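Local coordinates for cytochrome c, class II (PDB 4ULV), which binds a covalently attached heme c and probably serves in electron transfer, with its heme iron also able to bind diatomic gases, at residues V40-A45 with V97-S102. Sequence-based numbering, arbitrary orientation. Where two conformers were deposited one is given.
Sequences VFSTRA and VAAKSS
The ring of Phe41 meets Ala99 edge-on, with the methyl CB of Ala99 in the ring plane, 3.9 Å from Phe41 CD1 and equally near CE1. Phe41 also packs on Met26 and Leu30 of helix 5-30 and on Ile107 of helix 104-125, so an aromatic side chain suits a place where helix 38-51 of the cytochrome c' four-helix bundle meets helices 5-30 and 104-125 and the chain after Ala98. Its CG stands anti to the backbone N (chi1 -176°), and the ring beyond it lies among helix 5-30, helix 104-125 and Ala99. The contact joins helix 38-51 to the end region of helix 78-98, away from the heme site. Ala99 lies closest to helix 38-51 at Ser42, with the two CA atoms 5.0 Å apart. The compact methyl of alanine suits so near an approach: its CB fits against Ser42 CA at 3.8 Å and Ala45 CB at 3.9 Å. Ala45 is equally compact here, and its methyl also touches Met26.

Beside this apolar patch the exposed Lys100 reaches across to helix 38-51. Bends at chi2 (-53°) and chi4 (-87°) place CD and NZ, and CD and CE run beside the Ser42 hydroxyl, with NZ donating to Ser42 OG at 2.8 Å. The ammonium group is also gripped by a salt bridge to Asp46 and a hydrogen bond to the carbonyl of Ala96, so three partners fix it. An alanine in place of Ser42 would probably leave the lysine nitrogen without one acceptor and its chain freer to swing. Lys100 itself sits in a type I turn from Ala98 to Ser101, and Ala98 O accepts from both Ser101 N and, at 2.8 Å, Ser101 OG.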
loop_
_atom_site.group_PDB
_atom_site.type_symbol
_atom_site.label_atom_id
_atom_site.label_comp_id
_atom_site.label_asym_id
_atom_site.label_seq_id
_atom_site.Cartn_x
_atom_site.Cartn_y
_atom_site.Cartn_z
ATOM N N VAL A 40 -11.959 -11.185 6.456
ATOM C CA VAL A 40 -11.526 -9.790 6.388
ATOM C C VAL A 40 -10.267 -9.608 7.194
ATOM O O VAL A 40 -9.301 -8.960 6.775
ATOM C CB VAL A 40 -12.629 -8.835 6.815
ATOM C CG1 VAL A 40 -12.111 -7.412 6.909
ATOM C CG2 VAL A 40 -13.783 -8.925 5.830
ATOM N N PHE A 41 -10.281 -10.173 8.440
ATOM C CA PHE A 41 -9.095 -10.032 9.288
ATOM C C PHE A 41 -7.841 -10.548 8.544
ATOM O O PHE A 41 -6.753 -9.963 8.638
ATOM C CB PHE A 41 -9.312 -10.781 10.627
ATOM C CG PHE A 41 -8.210 -10.632 11.623
ATOM C CD1 PHE A 41 -7.105 -11.455 11.595
ATOM C CD2 PHE A 41 -8.290 -9.662 12.648
ATOM C CE1 PHE A 41 -6.068 -11.295 12.470
ATOM C CE2 PHE A 41 -7.274 -9.529 13.582
ATOM C CZ PHE A 41 -6.193 -10.363 13.521
ATOM N N SER A 42 -7.993 -11.731 7.921
ATOM C CA SER A 42 -6.878 -12.344 7.198
ATOM C C SER A 42 -6.384 -11.463 6.037
ATOM O O SER A 42 -5.228 -11.277 5.871
ATOM C CB SER A 42 -7.296 -13.712 6.659
ATOM O OG SER A 42 -6.267 -14.228 5.830
ATOM N N THR A 43 -7.327 -10.965 5.266
ATOM C CA THR A 43 -6.903 -10.165 4.094
ATOM C C THR A 43 -6.290 -8.800 4.547
ATOM O O THR A 43 -5.331 -8.329 3.895
ATOM C CB THR A 43 -8.008 -10.067 3.065
ATOM O OG1 THR A 43 -7.402 -9.979 1.757
ATOM C CG2 THR A 43 -8.916 -8.932 3.356
ATOM N N ARG A 44 -6.743 -8.292 5.690
ATOM C CA ARG A 44 -6.097 -7.139 6.277
ATOM C C ARG A 44 -4.703 -7.450 6.731
ATOM O O ARG A 44 -3.784 -6.635 6.581
ATOM C CB ARG A 44 -6.940 -6.485 7.365
ATOM C CG ARG A 44 -8.220 -5.874 6.754
ATOM C CD ARG A 44 -8.597 -4.653 7.446
ATOM N NE ARG A 44 -9.926 -4.271 7.165
ATOM C CZ ARG A 44 -10.280 -3.540 6.115
ATOM N NH1 ARG A 44 -9.374 -3.196 5.227
ATOM N NH2 ARG A 44 -11.546 -3.196 6.004
ATOM N N ALA A 45 -4.523 -8.651 7.314
ATOM C CA ALA A 45 -3.187 -9.025 7.687
ATOM C C ALA A 45 -2.279 -9.147 6.464
ATOM O O ALA A 45 -1.098 -8.744 6.496
ATOM C CB ALA A 45 -3.232 -10.375 8.461
ATOM N N VAL A 97 0.359 -15.144 8.491
ATOM C CA VAL A 97 0.296 -16.616 8.603
ATOM C C VAL A 97 -0.662 -16.994 9.739
ATOM O O VAL A 97 -1.521 -17.872 9.538
ATOM C CB VAL A 97 1.728 -17.214 8.829
ATOM C CG1 VAL A 97 1.670 -18.658 9.180
ATOM C CG2 VAL A 97 2.599 -17.046 7.593
ATOM N N ALA A 98 -0.546 -16.343 10.915
ATOM C CA ALA A 98 -1.398 -16.713 12.029
ATOM C C ALA A 98 -2.874 -16.521 11.705
ATOM O O ALA A 98 -3.747 -17.286 12.097
ATOM C CB ALA A 98 -1.035 -15.855 13.258
ATOM N N ALA A 99 -3.153 -15.473 10.900
ATOM C CA ALA A 99 -4.510 -15.195 10.500
ATOM C C ALA A 99 -5.162 -16.213 9.560
ATOM O O ALA A 99 -6.367 -16.204 9.365
ATOM C CB ALA A 99 -4.582 -13.801 9.852
ATOM N N LYS A 100 -4.354 -17.118 9.021
ATOM C CA LYS A 100 -4.893 -18.207 8.229
ATOM C C LYS A 100 -5.401 -19.392 9.068
ATOM O O LYS A 100 -5.902 -20.327 8.495
ATOM C CB LYS A 100 -3.854 -18.713 7.202
ATOM C CG LYS A 100 -3.265 -17.651 6.312
ATOM C CD LYS A 100 -4.346 -16.864 5.648
ATOM C CE LYS A 100 -3.785 -15.759 4.716
ATOM N NZ LYS A 100 -3.521 -14.491 5.540
ATOM N N SER A 101 -5.307 -19.322 10.378
ATOM C CA SER A 101 -5.736 -20.363 11.314
ATOM C C SER A 101 -6.882 -19.757 12.135
ATOM O O SER A 101 -7.108 -18.507 12.151
ATOM C CB SER A 101 -4.598 -20.689 12.260
ATOM O OG SER A 101 -4.579 -19.698 13.284
ATOM N N SER A 102 -7.558 -20.600 12.884
ATOM C CA SER A 102 -8.544 -20.149 13.849
ATOM C C SER A 102 -8.015 -20.160 15.281
ATOM O O SER A 102 -8.830 -20.153 16.206
ATOM C CB SER A 102 -9.775 -21.029 13.713
ATOM O OG SER A 102 -9.481 -22.364 14.037
#